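PDB 2FVG: endoglucanase from Thermotoga maritima, which probably acts as a metal-dependent aminopeptidase of the M42 family, despite its endoglucanase name, with two divalent cations per subunit. Local coordinates for residues D241-T246 against K323-V328; S173-V178 against I217-T222; T302-I307 against S312-N317. All coordinates share one frame; numbering follows the deposited sequence.

Interaction 1 (D241-T246 against K323-V328); sequences DGPAIT and KKLIKV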
ATOM      1  N   ASP A 241       3.713   3.079 -18.949  1.00 29.20           N
ATOM      2  CA  ASP A 241       5.055   2.585 -19.309  1.00 30.02           C
ATOM      3  C   ASP A 241       5.518   1.311 -18.566  1.00 29.97           C
ATOM      4  O   ASP A 241       6.651   0.868 -18.753  1.00 29.32           O
ATOM      5  CB  ASP A 241       6.099   3.717 -19.218  1.00 30.54           C
ATOM      6  CG  ASP A 241       5.925   4.772 -20.325  1.00 35.49           C
ATOM      7  OD1 ASP A 241       5.015   4.632 -21.168  1.00 38.33           O
ATOM      8  OD2 ASP A 241       6.706   5.744 -20.364  1.00 38.89           O
ATOM      9  N   GLY A 242       4.643   0.732 -17.740  1.00 28.10           N
ATOM     10  CA  GLY A 242       4.926  -0.519 -17.026  1.00 27.64           C
ATOM     11  C   GLY A 242       5.403  -0.355 -15.592  1.00 27.15           C
ATOM     12  O   GLY A 242       5.548   0.762 -15.110  1.00 28.80           O
ATOM     13  N   PRO A 243       5.581  -1.478 -14.873  1.00 27.68           N
ATOM     14  CA  PRO A 243       6.113  -1.357 -13.526  1.00 25.11           C
ATOM     15  C   PRO A 243       7.509  -0.754 -13.551  1.00 26.00           C
ATOM     16  O   PRO A 243       8.300  -1.035 -14.480  1.00 24.09           O
ATOM     17  CB  PRO A 243       6.190  -2.801 -13.033  1.00 26.42           C
ATOM     18  CG  PRO A 243       6.171  -3.657 -14.309  1.00 25.08           C
ATOM     19  CD  PRO A 243       5.278  -2.880 -15.240  1.00 24.37           C
ATOM     20  N   ALA A 244       7.805   0.044 -12.528  1.00 22.42           N
ATOM     21  CA  ALA A 244       9.100   0.711 -12.349  1.00 24.71           C
ATOM     22  C   ALA A 244      10.023  -0.180 -11.542  1.00 26.73           C
ATOM     23  O   ALA A 244       9.620  -0.695 -10.509  1.00 29.11           O
ATOM     24  CB  ALA A 244       8.923   2.068 -11.585  1.00 18.55           C
ATOM     25  N   ILE A 245      11.268  -0.336 -11.993  1.00 27.78           N
ATOM     26  CA  ILE A 245      12.252  -1.180 -11.304  1.00 26.17           C
ATOM     27  C   ILE A 245      13.239  -0.224 -10.624  1.00 29.77           C
ATOM     28  O   ILE A 245      13.908   0.562 -11.292  1.00 32.76           O
ATOM     29  CB  ILE A 245      12.891  -2.188 -12.311  1.00 29.11           C
ATOM     30  CG1 ILE A 245      11.776  -3.021 -12.964  1.00 26.97           C
ATOM     31  CG2 ILE A 245      13.847  -3.160 -11.622  1.00 27.92           C
ATOM     32  CD1 ILE A 245      12.266  -3.935 -14.061  1.00 44.25           C
ATOM     33  N   THR A 246      13.257  -0.219  -9.290  1.00 28.48           N
ATOM     34  CA  THR A 246      14.131   0.653  -8.543  1.00 29.28           C
ATOM     35  C   THR A 246      15.598   0.230  -8.635  1.00 31.43           C
ATOM     36  O   THR A 246      15.934  -0.945  -8.485  1.00 32.02           O
ATOM     37  CB  THR A 246      13.678   0.747  -7.069  1.00 31.09           C
ATOM     38  OG1 THR A 246      12.344   1.248  -7.030  1.00 30.54           O
ATOM     39  CG2 THR A 246      14.545   1.669  -6.274  1.00 26.32           C
ATOM     40  N   LYS A 323       1.841  -7.538 -11.697  1.00 23.59           N
ATOM     41  CA  LYS A 323       1.400  -8.857 -11.268  1.00 21.47           C
ATOM     42  C   LYS A 323       2.110  -9.946 -12.087  1.00 22.87           C
ATOM     43  O   LYS A 323       2.551 -10.951 -11.527  1.00 22.45           O
ATOM     44  CB  LYS A 323      -0.117  -8.974 -11.423  1.00 23.52           C
ATOM     45  CG  LYS A 323      -0.676 -10.360 -11.117  1.00 29.31           C
ATOM     46  CD  LYS A 323      -2.059 -10.597 -11.709  1.00 38.59           C
ATOM     47  CE  LYS A 323      -1.999 -10.994 -13.190  1.00 48.52           C
ATOM     48  NZ  LYS A 323      -3.354 -11.305 -13.762  1.00 48.54           N
ATOM     49  N   LYS A 324       2.210  -9.773 -13.407  1.00 23.89           N
ATOM     50  CA  LYS A 324       2.902 -10.761 -14.248  1.00 23.69           C
ATOM     51  C   LYS A 324       4.351 -10.920 -13.812  1.00 21.92           C
ATOM     52  O   LYS A 324       4.829 -12.020 -13.641  1.00 23.00           O
ATOM     53  CB  LYS A 324       2.887 -10.375 -15.727  1.00 22.54           C
ATOM     54  CG  LYS A 324       1.621 -10.690 -16.518  1.00 32.24           C
ATOM     55  CD  LYS A 324       1.874 -10.358 -17.995  1.00 28.64           C
ATOM     56  CE  LYS A 324       0.663 -10.587 -18.890  1.00 44.67           C
ATOM     57  NZ  LYS A 324      -0.439  -9.629 -18.617  1.00 49.15           N
ATOM     58  N   LEU A 325       5.047  -9.803 -13.642  1.00 22.42           N
ATOM     59  CA  LEU A 325       6.452  -9.794 -13.229  1.00 24.26           C
ATOM     60  C   LEU A 325       6.701 -10.468 -11.875  1.00 23.64           C
ATOM     61  O   LEU A 325       7.636 -11.238 -11.739  1.00 24.86           O
ATOM     62  CB  LEU A 325       7.005  -8.358 -13.222  1.00 24.32           C
ATOM     63  CG  LEU A 325       8.497  -8.148 -12.976  1.00 24.27           C
ATOM     64  CD1 LEU A 325       9.358  -8.986 -13.945  1.00 21.54           C
ATOM     65  CD2 LEU A 325       8.843  -6.674 -13.076  1.00 24.02           C
ATOM     66  N   ILE A 326       5.879 -10.169 -10.881  1.00 22.90           N
ATOM     67  CA  ILE A 326       6.005 -10.783  -9.570  1.00 22.66           C
ATOM     68  C   ILE A 326       5.780 -12.303  -9.697  1.00 24.60           C
ATOM     69  O   ILE A 326       6.505 -13.090  -9.104  1.00 28.40           O
ATOM     70  CB  ILE A 326       4.956 -10.212  -8.558  1.00 23.54           C
ATOM     71  CG1 ILE A 326       5.161  -8.710  -8.272  1.00 26.46           C
ATOM     72  CG2 ILE A 326       4.984 -10.983  -7.250  1.00 19.55           C
ATOM     73  CD1 ILE A 326       6.568  -8.349  -7.822  1.00 33.88           C
ATOM     74  N   LYS A 327       4.799 -12.718 -10.491  1.00 22.62           N
ATOM     75  CA  LYS A 327       4.510 -14.137 -10.602  1.00 21.59           C
ATOM     76  C   LYS A 327       5.687 -14.919 -11.210  1.00 22.44           C
ATOM     77  O   LYS A 327       6.040 -15.989 -10.712  1.00 21.19           O
ATOM     78  CB  LYS A 327       3.220 -14.377 -11.375  1.00 21.59           C
ATOM     79  CG  LYS A 327       2.763 -15.796 -11.292  1.00 16.45           C
ATOM     80  CD  LYS A 327       1.536 -16.048 -12.118  1.00 24.10           C
ATOM     81  CE  LYS A 327       1.122 -17.490 -11.941  1.00 24.92           C
ATOM     82  NZ  LYS A 327      -0.175 -17.801 -12.595  1.00 29.97           N
ATOM     83  N   VAL A 328       6.292 -14.372 -12.264  1.00 22.76           N
ATOM     84  CA  VAL A 328       7.452 -14.989 -12.917  1.00 21.94           C
ATOM     85  C   VAL A 328       8.668 -14.996 -11.990  1.00 22.76           C
ATOM     86  O   VAL A 328       9.362 -15.997 -11.906  1.00 24.62           O
ATOM     87  CB  VAL A 328       7.819 -14.314 -14.254  1.00 21.19           C
ATOM     88  CG1 VAL A 328       8.912 -15.136 -14.975  1.00 19.44           C
ATOM     89  CG2 VAL A 328       6.596 -14.222 -15.146  1.00 23.89           C
TER
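L325 meets P243 and I245 through a single methyl group, CD2, and these two contacts make up the whole of a small, buried, apolar junction of 91 Å² between the helical residues K323-V328 and the short strand around A244-I245. At the start of the helical segment, K323 is turned to another neighbour: it lies against V174, D177 and V178 of helix 166-180, and its NZ forms a salt bridge with E320. Two residues on, L325 points toward residues 241-246. Its CG is anti to the backbone N (chi1 -173°), and CD2 in turn extends away from CA, so this methyl is carried well clear of the helix. It comes to 4.2 Å from P243 CG, at the outer corner of the proline ring. The same CD2 lies 4.5 Å from I245 CD1, the terminus of an extended isoleucine chain that reaches back toward the helix. P243 and I245 thus flank one leucine branch, while the intervening A244 points the other way, the alternation expected of an extended backbone. The CA atoms of P243 and L325 remain 8.4 Å apart, so the contact belongs wholly to side chains and is slight. I326, next along, packs on I300 and V178, and V328 rests on T265. I300 and T265 also touch L325, placing it between strand 297-306 and helix 256-268. The arrangement is that of an alpha/beta fold, in which helix 316-332 packs on a mixed sheet and a leucine projects to its short strand 244-245.

Interaction 2 (S173-V178 against I217-T222); sequences SVLIDV and IVVETT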
ATOM      1  N   SER A 173      -3.169  -5.725  -3.487  1.00 26.79           N
ATOM      2  CA  SER A 173      -4.053  -6.323  -4.480  1.00 26.74           C
ATOM      3  C   SER A 173      -3.252  -7.202  -5.462  1.00 26.05           C
ATOM      4  O   SER A 173      -3.687  -8.297  -5.848  1.00 30.65           O
ATOM      5  CB  SER A 173      -4.801  -5.190  -5.199  1.00 28.27           C
ATOM      6  OG  SER A 173      -5.643  -5.692  -6.217  1.00 26.65           O
ATOM      7  N   VAL A 174      -2.077  -6.721  -5.845  1.00 26.52           N
ATOM      8  CA  VAL A 174      -1.174  -7.454  -6.719  1.00 29.69           C
ATOM      9  C   VAL A 174      -0.829  -8.807  -6.108  1.00 29.71           C
ATOM     10  O   VAL A 174      -0.865  -9.807  -6.800  1.00 27.39           O
ATOM     11  CB  VAL A 174       0.131  -6.680  -7.025  1.00 30.64           C
ATOM     12  CG1 VAL A 174       1.106  -7.553  -7.833  1.00 35.46           C
ATOM     13  CG2 VAL A 174      -0.169  -5.428  -7.804  1.00 30.19           C
ATOM     14  N   LEU A 175      -0.500  -8.819  -4.814  1.00 29.73           N
ATOM     15  CA  LEU A 175      -0.120 -10.041  -4.098  1.00 29.27           C
ATOM     16  C   LEU A 175      -1.267 -11.014  -4.025  1.00 30.22           C
ATOM     17  O   LEU A 175      -1.081 -12.197  -4.272  1.00 28.29           O
ATOM     18  CB  LEU A 175       0.387  -9.735  -2.692  1.00 29.01           C
ATOM     19  CG  LEU A 175       1.621  -8.827  -2.583  1.00 34.53           C
ATOM     20  CD1 LEU A 175       2.221  -8.977  -1.210  1.00 31.60           C
ATOM     21  CD2 LEU A 175       2.656  -9.159  -3.634  1.00 34.83           C
ATOM     22  N   ILE A 176      -2.448 -10.504  -3.676  1.00 29.94           N
ATOM     23  CA  ILE A 176      -3.669 -11.310  -3.648  1.00 29.69           C
ATOM     24  C   ILE A 176      -3.972 -11.896  -5.028  1.00 31.71           C
ATOM     25  O   ILE A 176      -4.396 -13.050  -5.120  1.00 31.63           O
ATOM     26  CB  ILE A 176      -4.872 -10.484  -3.189  1.00 28.56           C
ATOM     27  CG1 ILE A 176      -4.635  -9.946  -1.781  1.00 30.56           C
ATOM     28  CG2 ILE A 176      -6.150 -11.325  -3.197  1.00 28.25           C
ATOM     29  CD1 ILE A 176      -5.765  -9.035  -1.291  1.00 28.77           C
ATOM     30  N   ASP A 177      -3.759 -11.112  -6.092  1.00 33.11           N
ATOM     31  CA  ASP A 177      -4.029 -11.589  -7.465  1.00 33.70           C
ATOM     32  C   ASP A 177      -3.022 -12.637  -7.920  1.00 33.26           C
ATOM     33  O   ASP A 177      -3.368 -13.522  -8.697  1.00 35.51           O
ATOM     34  CB  ASP A 177      -4.080 -10.436  -8.492  1.00 33.45           C
ATOM     35  CG  ASP A 177      -5.372  -9.610  -8.405  1.00 42.45           C
ATOM     36  OD1 ASP A 177      -6.224  -9.850  -7.506  1.00 37.40           O
ATOM     37  OD2 ASP A 177      -5.530  -8.704  -9.251  1.00 44.45           O
ATOM     38  N   VAL A 178      -1.772 -12.509  -7.478  1.00 31.87           N
ATOM     39  CA  VAL A 178      -0.753 -13.496  -7.818  1.00 30.97           C
ATOM     40  C   VAL A 178      -1.185 -14.816  -7.197  1.00 32.50           C
ATOM     41  O   VAL A 178      -1.162 -15.859  -7.849  1.00 29.97           O
ATOM     42  CB  VAL A 178       0.654 -13.075  -7.328  1.00 31.37           C
ATOM     43  CG1 VAL A 178       1.657 -14.246  -7.460  1.00 24.34           C
ATOM     44  CG2 VAL A 178       1.134 -11.867  -8.107  1.00 27.44           C
ATOM     45  N   ILE A 217      11.366  -9.021  -2.232  1.00 28.98           N
ATOM     46  CA  ILE A 217      10.875  -8.178  -3.327  1.00 27.72           C
ATOM     47  C   ILE A 217       9.849  -7.302  -2.631  1.00 27.38           C
ATOM     48  O   ILE A 217       8.928  -7.827  -2.019  1.00 26.27           O
ATOM     49  CB  ILE A 217      10.191  -9.017  -4.433  1.00 27.75           C
ATOM     50  CG1 ILE A 217      11.206  -9.882  -5.172  1.00 30.16           C
ATOM     51  CG2 ILE A 217       9.524  -8.130  -5.497  1.00 30.00           C
ATOM     52  CD1 ILE A 217      10.514 -10.892  -6.109  1.00 28.53           C
ATOM     53  N   VAL A 218      10.042  -5.983  -2.637  1.00 27.44           N
ATOM     54  CA  VAL A 218       9.058  -5.067  -2.064  1.00 23.91           C
ATOM     55  C   VAL A 218       8.192  -4.534  -3.226  1.00 28.03           C
ATOM     56  O   VAL A 218       8.711  -4.044  -4.227  1.00 29.64           O
ATOM     57  CB  VAL A 218       9.754  -3.907  -1.280  1.00 26.33           C
ATOM     58  CG1 VAL A 218       8.730  -3.036  -0.628  1.00 25.30           C
ATOM     59  CG2 VAL A 218      10.691  -4.481  -0.225  1.00 25.01           C
ATOM     60  N   VAL A 219       6.878  -4.709  -3.121  1.00 29.20           N
ATOM     61  CA  VAL A 219       5.915  -4.242  -4.116  1.00 28.09           C
ATOM     62  C   VAL A 219       5.299  -2.942  -3.598  1.00 31.16           C
ATOM     63  O   VAL A 219       4.568  -2.941  -2.597  1.00 29.17           O
ATOM     64  CB  VAL A 219       4.835  -5.302  -4.373  1.00 29.10           C
ATOM     65  CG1 VAL A 219       3.835  -4.836  -5.442  1.00 31.02           C
ATOM     66  CG2 VAL A 219       5.505  -6.623  -4.873  1.00 29.43           C
ATOM     67  N   GLU A 220       5.645  -1.832  -4.245  1.00 29.56           N
ATOM     68  CA  GLU A 220       5.126  -0.533  -3.862  1.00 31.02           C
ATOM     69  C   GLU A 220       4.390   0.140  -5.011  1.00 30.66           C
ATOM     70  O   GLU A 220       4.274  -0.418  -6.127  1.00 31.66           O
ATOM     71  CB  GLU A 220       6.260   0.365  -3.375  1.00 32.57           C
ATOM     72  CG  GLU A 220       6.864  -0.130  -2.065  1.00 40.69           C
ATOM     73  CD  GLU A 220       7.919   0.789  -1.490  1.00 57.67           C
ATOM     74  OE1 GLU A 220       8.434   1.663  -2.242  1.00 62.78           O
ATOM     75  OE2 GLU A 220       8.241   0.626  -0.277  1.00 67.10           O
ATOM     76  N   THR A 221       3.860   1.311  -4.704  1.00 28.86           N
ATOM     77  CA  THR A 221       3.193   2.185  -5.645  1.00 32.90           C
ATOM     78  C   THR A 221       3.984   3.487  -5.537  1.00 34.85           C
ATOM     79  O   THR A 221       4.349   3.908  -4.434  1.00 34.95           O
ATOM     80  CB  THR A 221       1.703   2.346  -5.308  1.00 35.41           C
ATOM     81  OG1 THR A 221       1.081   1.054  -5.349  1.00 35.94           O
ATOM     82  CG2 THR A 221       1.002   3.230  -6.345  1.00 37.71           C
ATOM     83  N   THR A 222       4.363   4.063  -6.673  1.00 34.93           N
ATOM     84  CA  THR A 222       5.158   5.295  -6.672  1.00 35.83           C
ATOM     85  C   THR A 222       4.269   6.369  -7.293  1.00 37.19           C
ATOM     86  O   THR A 222       3.842   6.214  -8.433  1.00 34.89           O
ATOM     87  CB  THR A 222       6.507   5.117  -7.447  1.00 35.84           C
ATOM     88  OG1 THR A 222       7.224   6.356  -7.460  1.00 39.37           O
ATOM     89  CG2 THR A 222       6.277   4.662  -8.902  1.00 31.14           C
TER
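V219 meets the helical residues V174 and L175 with both of its branches, one for each partner. CG2 lies 4.0 Å from L175 CD2, the shorter of the two approaches, with the leucine and valine side chains sliding past one another in opposite directions. CG1 instead faces V174, 4.4 Å from its CB. This division follows from the valine rotamer: CG1 is anti to the backbone N (chi1 -179°), CG2 anti to the carbonyl carbon, and the two methyls therefore spread toward successive residues of the helix. L175 starts out obliquely; its CD1 branch runs on extended, while the CD2 branch turns to the valine. All three residues are buried, and with 97 Å² covered the contact is modest and purely apolar.

Around this core, V58 of strand 55-61 touches both L175 and V219, and I326 of helix 316-332 closes in on the valine. Helix 166-180 is held further by Y319, whose OH bonds to S173 OG and D177 OD2. T221 OG1, on the strand, bonds to F166 O and D168 OD1, tying the strand to the beginning of helix 166-180. On the other face of the strand, E220 OE2 bonds to H61 NE2. E220 and H61 are predicted ligands of one metal, and D167, at the helix start, of both. The side chain of V219 is about 8 Å from that of H61. The contact is thus a helix packed on parallel strands 55-61 and 215-224, with E220 of the probable two-metal site of an M42 aminopeptidase on the far side.

Interaction 3 (T302-I307 against S312-N317); sequences TPARYI and SIIDLN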
ATOM      1  N   THR A 302       4.182  -0.023  -9.032  1.00 26.53           N
ATOM      2  CA  THR A 302       3.138   0.331  -9.971  1.00 26.55           C
ATOM      3  C   THR A 302       3.112   1.877  -9.983  1.00 24.12           C
ATOM      4  O   THR A 302       3.047   2.509  -8.928  1.00 24.00           O
ATOM      5  CB  THR A 302       1.767  -0.228  -9.523  1.00 25.28           C
ATOM      6  OG1 THR A 302       1.859  -1.649  -9.450  1.00 35.47           O
ATOM      7  CG2 THR A 302       0.645   0.128 -10.547  1.00 19.98           C
ATOM      8  N   PRO A 303       3.207   2.498 -11.171  1.00 24.48           N
ATOM      9  CA  PRO A 303       3.122   3.969 -11.233  1.00 23.04           C
ATOM     10  C   PRO A 303       1.719   4.459 -10.856  1.00 23.79           C
ATOM     11  O   PRO A 303       0.737   3.774 -11.117  1.00 26.55           O
ATOM     12  CB  PRO A 303       3.366   4.280 -12.726  1.00 22.56           C
ATOM     13  CG  PRO A 303       3.980   3.048 -13.295  1.00 24.42           C
ATOM     14  CD  PRO A 303       3.409   1.897 -12.499  1.00 20.66           C
ATOM     15  N   ALA A 304       1.643   5.629 -10.232  1.00 24.32           N
ATOM     16  CA  ALA A 304       0.373   6.266  -9.904  1.00 22.82           C
ATOM     17  C   ALA A 304       0.609   7.752 -10.141  1.00 24.17           C
ATOM     18  O   ALA A 304       1.744   8.199 -10.109  1.00 22.46           O
ATOM     19  CB  ALA A 304       0.007   6.018  -8.433  1.00 23.02           C
ATOM     20  N   ARG A 305      -0.450   8.517 -10.382  1.00 23.83           N
ATOM     21  CA  ARG A 305      -0.325   9.959 -10.534  1.00 24.13           C
ATOM     22  C   ARG A 305      -1.425  10.631  -9.732  1.00 23.71           C
ATOM     23  O   ARG A 305      -2.585  10.261  -9.867  1.00 23.50           O
ATOM     24  CB  ARG A 305      -0.434  10.350 -12.020  1.00 21.06           C
ATOM     25  CG  ARG A 305      -0.358  11.842 -12.277  1.00 22.34           C
ATOM     26  CD  ARG A 305      -0.020  12.177 -13.738  1.00 27.19           C
ATOM     27  NE  ARG A 305       0.200  13.623 -13.904  1.00 37.10           N
ATOM     28  CZ  ARG A 305      -0.501  14.441 -14.697  1.00 41.24           C
ATOM     29  NH1 ARG A 305      -1.469  13.989 -15.500  1.00 35.93           N
ATOM     30  NH2 ARG A 305      -0.191  15.726 -14.729  1.00 41.69           N
ATOM     31  N   TYR A 306      -1.097  11.640  -8.929  1.00 27.22           N
ATOM     32  CA  TYR A 306      -2.158  12.330  -8.174  1.00 28.86           C
ATOM     33  C   TYR A 306      -3.134  13.050  -9.088  1.00 28.08           C
ATOM     34  O   TYR A 306      -2.773  13.501 -10.172  1.00 26.48           O
ATOM     35  CB  TYR A 306      -1.619  13.309  -7.107  1.00 33.66           C
ATOM     36  CG  TYR A 306      -0.979  12.624  -5.897  1.00 41.76           C
ATOM     37  CD1 TYR A 306      -1.730  11.789  -5.052  1.00 45.49           C
ATOM     38  CD2 TYR A 306       0.372  12.828  -5.586  1.00 47.84           C
ATOM     39  CE1 TYR A 306      -1.141  11.154  -3.940  1.00 46.36           C
ATOM     40  CE2 TYR A 306       0.973  12.204  -4.476  1.00 48.67           C
ATOM     41  CZ  TYR A 306       0.212  11.369  -3.660  1.00 48.59           C
ATOM     42  OH  TYR A 306       0.814  10.763  -2.566  1.00 50.72           O
ATOM     43  N   ILE A 307      -4.387  13.102  -8.666  1.00 28.85           N
ATOM     44  CA  ILE A 307      -5.393  13.880  -9.370  1.00 30.59           C
ATOM     45  C   ILE A 307      -5.917  14.927  -8.380  1.00 34.00           C
ATOM     46  O   ILE A 307      -5.678  16.127  -8.555  1.00 38.99           O
ATOM     47  CB  ILE A 307      -6.453  13.016 -10.153  1.00 31.15           C
ATOM     48  CG1 ILE A 307      -7.494  13.913 -10.837  1.00 33.43           C
ATOM     49  CG2 ILE A 307      -7.116  11.965  -9.260  1.00 29.95           C
ATOM     50  CD1 ILE A 307      -6.907  15.163 -11.524  1.00 34.04           C
ATOM     51  N   SER A 312      -5.524   9.223  -6.449  1.00 21.16           N
ATOM     52  CA  SER A 312      -4.517   9.109  -7.480  1.00 20.38           C
ATOM     53  C   SER A 312      -5.039   8.160  -8.545  1.00 21.39           C
ATOM     54  O   SER A 312      -6.123   7.593  -8.395  1.00 21.16           O
ATOM     55  CB  SER A 312      -3.158   8.679  -6.932  1.00 19.57           C
ATOM     56  OG  SER A 312      -3.208   7.371  -6.442  1.00 19.05           O
ATOM     57  N   ILE A 313      -4.255   7.978  -9.605  1.00 20.25           N
ATOM     58  CA  ILE A 313      -4.660   7.199 -10.762  1.00 20.58           C
ATOM     59  C   ILE A 313      -3.658   6.117 -11.060  1.00 21.50           C
ATOM     60  O   ILE A 313      -2.462   6.373 -11.026  1.00 20.35           O
ATOM     61  CB  ILE A 313      -4.682   8.134 -12.007  1.00 23.03           C
ATOM     62  CG1 ILE A 313      -5.409   9.464 -11.697  1.00 24.30           C
ATOM     63  CG2 ILE A 313      -5.276   7.448 -13.242  1.00 18.34           C
ATOM     64  CD1 ILE A 313      -5.068  10.579 -12.651  1.00 16.67           C
ATOM     65  N   ILE A 314      -4.130   4.900 -11.332  1.00 22.46           N
ATOM     66  CA  ILE A 314      -3.228   3.862 -11.820  1.00 22.02           C
ATOM     67  C   ILE A 314      -3.715   3.389 -13.190  1.00 22.58           C
ATOM     68  O   ILE A 314      -4.898   3.517 -13.521  1.00 18.08           O
ATOM     69  CB  ILE A 314      -3.070   2.655 -10.866  1.00 22.92           C
ATOM     70  CG1 ILE A 314      -4.370   1.860 -10.749  1.00 23.38           C
ATOM     71  CG2 ILE A 314      -2.526   3.097  -9.507  1.00 21.04           C
ATOM     72  CD1 ILE A 314      -4.160   0.459 -10.215  1.00 35.53           C
ATOM     73  N   ASP A 315      -2.797   2.857 -13.983  1.00 21.55           N
ATOM     74  CA  ASP A 315      -3.117   2.338 -15.285  1.00 22.70           C
ATOM     75  C   ASP A 315      -3.233   0.846 -15.054  1.00 23.67           C
ATOM     76  O   ASP A 315      -2.324   0.241 -14.480  1.00 23.25           O
ATOM     77  CB  ASP A 315      -1.987   2.690 -16.269  1.00 23.34           C
ATOM     78  CG  ASP A 315      -2.276   2.235 -17.669  1.00 21.99           C
ATOM     79  OD1 ASP A 315      -2.082   1.039 -17.949  1.00 39.14           O
ATOM     80  OD2 ASP A 315      -2.685   3.069 -18.502  1.00 25.72           O
ATOM     81  N   LEU A 316      -4.355   0.255 -15.460  1.00 23.81           N
ATOM     82  CA  LEU A 316      -4.571  -1.185 -15.265  1.00 24.14           C
ATOM     83  C   LEU A 316      -3.621  -2.091 -16.070  1.00 26.35           C
ATOM     84  O   LEU A 316      -3.368  -3.226 -15.668  1.00 27.76           O
ATOM     85  CB  LEU A 316      -6.051  -1.567 -15.434  1.00 23.91           C
ATOM     86  CG  LEU A 316      -7.004  -0.917 -14.408  1.00 22.54           C
ATOM     87  CD1 LEU A 316      -8.441  -1.245 -14.727  1.00 32.82           C
ATOM     88  CD2 LEU A 316      -6.663  -1.346 -12.980  1.00 27.97           C
ATOM     89  N   ASN A 317      -3.110  -1.620 -17.202  1.00 24.55           N
ATOM     90  CA  ASN A 317      -2.122  -2.421 -17.918  1.00 25.71           C
ATOM     91  C   ASN A 317      -0.833  -2.507 -17.102  1.00 23.92           C
ATOM     92  O   ASN A 317      -0.184  -3.550 -17.070  1.00 24.38           O
ATOM     93  CB  ASN A 317      -1.820  -1.852 -19.311  1.00 27.82           C
ATOM     94  CG  ASN A 317      -2.967  -2.028 -20.276  1.00 35.30           C
ATOM     95  OD1 ASN A 317      -3.578  -3.096 -20.346  1.00 41.99           O
ATOM     96  ND2 ASN A 317      -3.253  -0.985 -21.049  1.00 40.50           N
TER
HETATM   97  O   HOH W   1      -0.230   2.439 -13.419  1.00 34.68           O
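R305 and I313 face each other as an antiparallel hydrogen-bonded pair of the hairpin. R305 N donates to I313 O at 3.0 Å, in the carbonyl plane and on a lone pair; the return bond, I313 N to R305 O, is 2.8 Å, with the donor tilted 32° out of the R305 carbonyl plane. Y306 and S312 form the adjoining non-hydrogen-bonded pair. A weaker CA-H...O contact brings A304 CA to 3.1 Å from I313 O.

Where the strands diverge, a water takes over: it accepts from D315 N and donates to P303 O (2.8 Å). D315, the N-cap of the helix that follows, receives a weak capping bond from N317 N at OD1.

I313 CD1 lies 3.8 Å from I307 CB, their side chains crossing at a slant, because chi1 of I313 (-47°) sets CG1 beside its own backbone N and over R305 O. A serine in place of I313 would probably cost I307 its apolar partner across the hairpin and open a gap over R305 O. I314 CG2 meets A304 CB at 4.0 Å. Y306 CD1 lies 3.9 Å from S312 CB, obliquely to the ring.

R305 NE turns to E231 in a salt bridge. The hairpin continues the sheet, with strand 215-224 beside 297-306 and strand 160-163 beside 312-315, while F166 of helix 166-180 touches S312 and I314 and helix 316-332 leads on from D315.

How the interactions relate
Interactions 1 and 2, with centres about 9 Å apart, share one apolar interior: I326 CD1, on the helix of interaction 1, lies 3.6 Å from V219 CG2. Interaction 3 is about 14 Å from each, centre to centre, and is joined to interaction 2 through the sheet, where E220 O and T302 N, 2.9 Å apart, probably share a hydrogen bond. Helix 316-332 begins in interaction 3 and supplies L325 to interaction 1. The predicted metal site relates them further: E220 belongs to interaction 2, while in interaction 3 the side chain of Y306 is about 6 Å from that of D167 and I307 precedes H308. Interaction 1 stands farther back, P243 being about 10 Å from E220 between side chains.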